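Local coordinates for ABC transporter periplasmic-binding protein YtfQ (Mycobacterium smegmatis, PDB 6HB0), which probably binds a sugar, apparently L-arabinofuranose, in the periplasmic space and delivers it to an ABC transporter for uptake, at residues G158-P161 and A162-K166; F126-E129 and G130-G134. All coordinates share one frame; numbering follows the deposited sequence.

Interaction 1 of 2, residues G158-P161 and A162-K166. With ZN (zinc ion), chain I.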
ATOM      1  N   GLY A 158       9.670  -0.453 -13.535  1.00 31.55           N
ATOM      2  CA  GLY A 158      10.651  -0.546 -12.469  1.00 30.77           C
ATOM      3  C   GLY A 158      10.210  -0.159 -11.067  1.00 30.57           C
ATOM      4  O   GLY A 158      10.939  -0.419 -10.098  1.00 31.12           O
ATOM      5  N   ALA A 159       9.036   0.453 -10.918  1.00 28.41           N
ATOM      6  CA  ALA A 159       8.595   0.854  -9.566  1.00 29.50           C
ATOM      7  C   ALA A 159       8.274  -0.388  -8.769  1.00 30.07           C
ATOM      8  O   ALA A 159       7.730  -1.348  -9.317  1.00 30.24           O
ATOM      9  CB  ALA A 159       7.384   1.767  -9.609  1.00 31.63           C
ATOM     10  N   ASP A 160       8.655  -0.406  -7.497  1.00 29.04           N
ATOM     11  CA  ASP A 160       8.528  -1.602  -6.695  1.00 29.03           C
ATOM     12  C   ASP A 160       7.089  -2.146  -6.713  1.00 28.05           C
ATOM     13  O   ASP A 160       6.894  -3.316  -6.972  1.00 28.25           O
ATOM     14  CB  ASP A 160       9.042  -1.322  -5.275  1.00 32.90           C
ATOM     15  CG  ASP A 160       8.788  -2.464  -4.346  1.00 36.21           C
ATOM     16  OD1 ASP A 160       9.224  -3.576  -4.684  1.00 36.58           O
ATOM     17  OD2 ASP A 160       8.160  -2.261  -3.293  1.00 38.36           O
ATOM     18  N   PRO A 161       6.073  -1.305  -6.462  1.00 28.80           N
ATOM     19  CA  PRO A 161       4.682  -1.808  -6.502  1.00 30.07           C
ATOM     20  C   PRO A 161       4.236  -2.247  -7.883  1.00 28.77           C
ATOM     21  O   PRO A 161       3.390  -3.121  -7.982  1.00 26.25           O
ATOM     22  CB  PRO A 161       3.842  -0.608  -6.069  1.00 32.82           C
ATOM     23  CG  PRO A 161       4.723   0.584  -6.334  1.00 36.53           C
ATOM     24  CD  PRO A 161       6.116   0.081  -5.997  1.00 33.54           C
ATOM     25  N   ALA A 162       4.780  -1.645  -8.934  1.00 26.69           N
ATOM     26  CA  ALA A 162       4.451  -2.095 -10.296  1.00 26.88           C
ATOM     27  C   ALA A 162       4.972  -3.522 -10.612  1.00 26.56           C
ATOM     28  O   ALA A 162       4.228  -4.365 -11.110  1.00 27.27           O
ATOM     29  CB  ALA A 162       4.951  -1.094 -11.330  1.00 29.64           C
ATOM     30  N   ILE A 163       6.227  -3.791 -10.275  1.00 27.37           N
ATOM     31  CA  ILE A 163       6.859  -5.077 -10.463  1.00 27.84           C
ATOM     32  C   ILE A 163       6.106  -6.116  -9.623  1.00 27.92           C
ATOM     33  O   ILE A 163       5.756  -7.216 -10.099  1.00 25.88           O
ATOM     34  CB  ILE A 163       8.344  -5.046 -10.027  1.00 30.68           C
ATOM     35  CG1 ILE A 163       9.150  -4.175 -10.996  1.00 35.69           C
ATOM     36  CG2 ILE A 163       8.914  -6.444  -9.852  1.00 30.86           C
ATOM     37  CD1 ILE A 163      10.623  -4.046 -10.675  1.00 37.42           C
ATOM     38  N   ASP A 164       5.828  -5.761  -8.388  1.00 26.26           N
ATOM     39  CA  ASP A 164       5.234  -6.710  -7.464  1.00 26.80           C
ATOM     40  C   ASP A 164       3.762  -6.985  -7.747  1.00 26.63           C
ATOM     41  O   ASP A 164       3.333  -8.101  -7.609  1.00 29.19           O
ATOM     42  CB  ASP A 164       5.354  -6.189  -6.040  1.00 29.45           C
ATOM     43  CG  ASP A 164       6.762  -6.342  -5.442  1.00 32.60           C
ATOM     44  OD1 ASP A 164       7.684  -6.961  -6.038  1.00 32.87           O
ATOM     45  OD2 ASP A 164       6.913  -5.847  -4.311  1.00 33.26           O
ATOM     46  N   ARG A 165       2.980  -5.962  -8.111  1.00 25.81           N
ATOM     47  CA  ARG A 165       1.624  -6.183  -8.463  1.00 25.54           C
ATOM     48  C   ARG A 165       1.507  -7.053  -9.728  1.00 26.49           C
ATOM     49  O   ARG A 165       0.574  -7.857  -9.835  1.00 25.21           O
ATOM     50  CB  ARG A 165       0.902  -4.884  -8.632  1.00 24.87           C
ATOM     51  CG  ARG A 165       0.639  -4.198  -7.307  1.00 24.22           C
ATOM     52  CD  ARG A 165       0.027  -2.821  -7.492  1.00 27.53           C
ATOM     53  NE  ARG A 165       0.007  -2.156  -6.189  1.00 25.49           N
ATOM     54  CZ  ARG A 165      -0.050  -0.860  -5.975  1.00 24.06           C
ATOM     55  NH1 ARG A 165      -0.134   0.041  -6.954  1.00 25.37           N
ATOM     56  NH2 ARG A 165      -0.018  -0.466  -4.728  1.00 23.60           N
ATOM     57  N   LYS A 166       2.442  -6.895 -10.648  1.00 26.35           N
ATOM     58  CA  LYS A 166       2.456  -7.728 -11.860  1.00 29.60           C
ATOM     59  C   LYS A 166       2.744  -9.184 -11.487  1.00 25.75           C
ATOM     60  O   LYS A 166       2.062 -10.083 -11.918  1.00 25.29           O
ATOM     61  CB  LYS A 166       3.459  -7.226 -12.881  1.00 28.93           C
ATOM     62  CG  LYS A 166       3.555  -8.059 -14.144  1.00 33.41           C
ATOM     63  CD  LYS A 166       4.352  -7.293 -15.220  1.00 33.55           C
ATOM     64  CE  LYS A 166       4.448  -8.136 -16.484  1.00 41.71           C
ATOM     65  NZ  LYS A 166       4.655  -7.295 -17.710  1.00 40.59           N
TER
HETATM   66 ZN    ZN I 407       8.873  -5.427  -3.624  1.00 41.59          ZN
HETATM   67  O   HOH W   1       8.020  -4.479  -2.071  1.00 43.14           O
HETATM   68  O   HOH W   2      10.170  -6.565  -5.004  1.00 38.12           O
HETATM   69  O   HOH W   3       9.184  -7.517  -2.812  1.00 45.38           O

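Interaction 2 of 2, residues F126-E129 and G130-G134. With ZN (zinc ion), chain F.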
ATOM      1  N   PHE A 126       2.803  -5.561  -1.792  1.00 24.12           N
ATOM      2  CA  PHE A 126       2.280  -5.279  -3.121  1.00 25.03           C
ATOM      3  C   PHE A 126       2.043  -6.531  -3.964  1.00 23.42           C
ATOM      4  O   PHE A 126       1.166  -6.525  -4.838  1.00 29.02           O
ATOM      5  CB  PHE A 126       3.246  -4.378  -3.863  1.00 27.04           C
ATOM      6  CG  PHE A 126       3.519  -3.079  -3.167  1.00 29.93           C
ATOM      7  CD1 PHE A 126       2.478  -2.287  -2.696  1.00 33.87           C
ATOM      8  CD2 PHE A 126       4.828  -2.645  -2.975  1.00 36.66           C
ATOM      9  CE1 PHE A 126       2.724  -1.082  -2.084  1.00 34.45           C
ATOM     10  CE2 PHE A 126       5.086  -1.458  -2.327  1.00 35.66           C
ATOM     11  CZ  PHE A 126       4.032  -0.670  -1.913  1.00 36.83           C
ATOM     12  N   ILE A 127       2.817  -7.585  -3.734  1.00 24.33           N
ATOM     13  CA  ILE A 127       2.598  -8.852  -4.437  1.00 25.06           C
ATOM     14  C   ILE A 127       1.222  -9.352  -4.045  1.00 25.36           C
ATOM     15  O   ILE A 127       0.438  -9.729  -4.874  1.00 24.80           O
ATOM     16  CB  ILE A 127       3.671  -9.907  -4.100  1.00 28.70           C
ATOM     17  CG1 ILE A 127       5.040  -9.465  -4.597  1.00 32.44           C
ATOM     18  CG2 ILE A 127       3.258 -11.272  -4.663  1.00 29.26           C
ATOM     19  CD1 ILE A 127       6.156 -10.390  -4.215  1.00 34.44           C
ATOM     20  N   GLU A 128       0.942  -9.331  -2.743  1.00 26.89           N
ATOM     21  CA  GLU A 128      -0.353  -9.746  -2.230  1.00 25.29           C
ATOM     22  C   GLU A 128      -1.496  -8.963  -2.877  1.00 25.38           C
ATOM     23  O   GLU A 128      -2.521  -9.544  -3.210  1.00 25.70           O
ATOM     24  CB  GLU A 128      -0.353  -9.624  -0.707  1.00 27.86           C
ATOM     25  CG  GLU A 128      -1.676  -9.854  -0.016  1.00 28.25           C
ATOM     26  CD  GLU A 128      -2.063  -8.628   0.797  1.00 28.18           C
ATOM     27  OE1 GLU A 128      -2.842  -7.780   0.278  1.00 29.39           O
ATOM     28  OE2 GLU A 128      -1.498  -8.450   1.918  1.00 28.18           O
ATOM     29  N   GLU A 129      -1.353  -7.656  -3.075  1.00 24.26           N
ATOM     30  CA  GLU A 129      -2.367  -6.878  -3.784  1.00 26.89           C
ATOM     31  C   GLU A 129      -2.671  -7.421  -5.174  1.00 25.20           C
ATOM     32  O   GLU A 129      -3.827  -7.628  -5.525  1.00 25.74           O
ATOM     33  CB  GLU A 129      -1.997  -5.377  -3.930  1.00 25.17           C
ATOM     34  CG  GLU A 129      -2.042  -4.615  -2.588  1.00 28.56           C
ATOM     35  CD  GLU A 129      -1.606  -3.149  -2.719  1.00 28.46           C
ATOM     36  OE1 GLU A 129      -0.625  -2.889  -3.488  1.00 26.76           O
ATOM     37  OE2 GLU A 129      -2.244  -2.270  -2.037  1.00 25.15           O
ATOM     38  N   GLY A 130      -1.623  -7.618  -5.963  1.00 25.07           N
ATOM     39  CA  GLY A 130      -1.799  -8.166  -7.290  1.00 26.49           C
ATOM     40  C   GLY A 130      -2.417  -9.535  -7.212  1.00 24.97           C
ATOM     41  O   GLY A 130      -3.292  -9.839  -7.960  1.00 26.33           O
ATOM     42  N   ARG A 131      -1.954 -10.357  -6.295  1.00 23.60           N
ATOM     43  CA  ARG A 131      -2.479 -11.699  -6.183  1.00 24.22           C
ATOM     44  C   ARG A 131      -3.944 -11.700  -5.890  1.00 24.79           C
ATOM     45  O   ARG A 131      -4.698 -12.525  -6.440  1.00 24.62           O
ATOM     46  CB  ARG A 131      -1.754 -12.484  -5.092  1.00 26.33           C
ATOM     47  CG  ARG A 131      -2.184 -13.950  -5.001  1.00 29.53           C
ATOM     48  CD  ARG A 131      -1.170 -14.731  -4.243  1.00 34.09           C
ATOM     49  NE  ARG A 131      -1.575 -16.107  -4.056  1.00 39.24           N
ATOM     50  CZ  ARG A 131      -0.850 -17.011  -3.382  1.00 44.20           C
ATOM     51  NH1 ARG A 131       0.331 -16.695  -2.822  1.00 38.46           N
ATOM     52  NH2 ARG A 131      -1.327 -18.238  -3.251  1.00 47.28           N
ATOM     53  N   ARG A 132      -4.379 -10.841  -4.984  1.00 24.07           N
ATOM     54  CA  ARG A 132      -5.831 -10.805  -4.648  1.00 24.62           C
ATOM     55  C   ARG A 132      -6.640 -10.319  -5.859  1.00 25.48           C
ATOM     56  O   ARG A 132      -7.772 -10.775  -6.088  1.00 24.00           O
ATOM     57  CB  ARG A 132      -6.067  -9.950  -3.388  1.00 27.73           C
ATOM     58  CG  ARG A 132      -5.422 -10.564  -2.140  1.00 31.23           C
ATOM     59  CD  ARG A 132      -5.129  -9.564  -1.033  1.00 35.05           C
ATOM     60  NE  ARG A 132      -6.332  -8.864  -0.747  1.00 33.87           N
ATOM     61  CZ  ARG A 132      -6.443  -7.590  -0.372  1.00 33.32           C
ATOM     62  NH1 ARG A 132      -5.413  -6.790  -0.088  1.00 25.43           N
ATOM     63  NH2 ARG A 132      -7.670  -7.125  -0.248  1.00 33.05           N
ATOM     64  N   ALA A 133      -6.103  -9.378  -6.621  1.00 23.73           N
ATOM     65  CA  ALA A 133      -6.793  -8.900  -7.806  1.00 25.94           C
ATOM     66  C   ALA A 133      -6.956 -10.085  -8.799  1.00 25.82           C
ATOM     67  O   ALA A 133      -8.040 -10.326  -9.304  1.00 25.93           O
ATOM     68  CB  ALA A 133      -6.006  -7.774  -8.463  1.00 23.96           C
ATOM     69  N   GLY A 134      -5.867 -10.820  -9.016  1.00 24.40           N
ATOM     70  CA  GLY A 134      -5.866 -11.985  -9.916  1.00 27.80           C
ATOM     71  C   GLY A 134      -6.832 -13.069  -9.471  1.00 28.00           C
ATOM     72  O   GLY A 134      -7.600 -13.622 -10.281  1.00 24.87           O
TER
HETATM   73 ZN    ZN F 404      -2.129  -6.854   2.895  1.00 27.55          ZN
HETATM   74  O   HOH W   4      -1.514  -7.566   4.686  1.00 27.60           O

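Interaction 1 of 2, residues G158-P161 and A162-K166
Asp160 and Asp164, one helical turn apart, hold a zinc ion between their carboxylates, each through a single oxygen: Asp160 OD1 lies 2.2 Å from the metal and Asp164 OD2 2.1 Å. The two carboxylate planes are turned 78° from each other, and the ligand oxygens Asp160 OD1 and Asp164 OD2 come to 3.3 Å, a closeness that the shared cation probably makes tolerable. Three waters complete the five ligands found around the metal. The first donates to Asp160 OD2 and the second to Asp164 OD1, so each carboxylate grips the metal directly with one oxygen and through a water with the other. The side chains reach the ion by different torsions: chi1 of 173° turns CG of Asp160 away from its backbone N, whereas at -77° CG of Asp164 lies beside its own.

Behind the metal, the first helical turn fixes this spacing. Ala159, the N-cap residue, accepts a hydrogen bond at its O from Ile163 N (3.0 Å), and Asp164 N donates to Asp160 O. CD1 of Ile163 reaches back to Gly158 O at 3.7 Å. On another side of the turn, Pro161 CB sits over one face of the Arg165 guanidinium, 3.9 Å from CZ. That guanidinium finds its salt-bridge partner in Glu129 of helix 126-140.

The i, i+4 spacing, which sets two side chains on the same side of a helix, makes a small carboxylate and water zinc site here, on the first turn of helix 160-173, within the beta-alpha-beta unit of strands 148-154 and 179-186.

Interaction 2 of 2, residues F126-E129 and G130-G134
The first turns of helix 126-140 carry an i to i+4 salt bridge between Glu128 and Arg132, and Glu128 also belongs to a zinc site with Cys263, Asp292 and a water. Glu128 divides its carboxylate between the two partners. OE2 binds the metal at 2.0 Å, while OE1 accepts Arg132 NH1 at 2.8 Å on its anti side, with the donor 30° out of the carboxylate plane. At the arginine, the oxygen sits at the guanidinium edge, close to its plane. The two side chains run alongside each other in the same direction, and Glu128 CG packs 3.6 Å from Arg132 CD; a bend at chi3 (54°) of Arg132 swings its guanidinium round to the carboxylate. Beneath them, Arg132 N donates to Glu128 O over 2.9 Å, binding the same two residues through the backbone.

Arg132 also donates from NH1 to Glu262 O and from NH2 to Glu293 O, which helps fix the rotation of its guanidinium. The arginine thus acts as a second-shell residue, orienting the zinc ligand Glu128. Its positive charge, together with the metal, should stabilise the carboxylate in its ionised form.

From the N terminus, interaction 2 comes first, closing short turns at the start of helix 126-140; strand 148-154 follows, and interaction 1 then closes the first turn of helix 160-173. The two are in series, neither nested nor crossing, with centres about 11 Å apart. Their helices meet directly: Arg165 NH2 bridges to Glu129 OE1 at 2.8 Å, and Phe126 packs against Asp160 and Asp164, its CE2 lying 3.3 Å from Asp160 OD2. Glu129 OE2 also pairs with Arg34. Through the zinc of interaction 2 the start of helix 126-140 is tied to strands 259-263 and 292-295, and the start of helix 160-173 joins them through it.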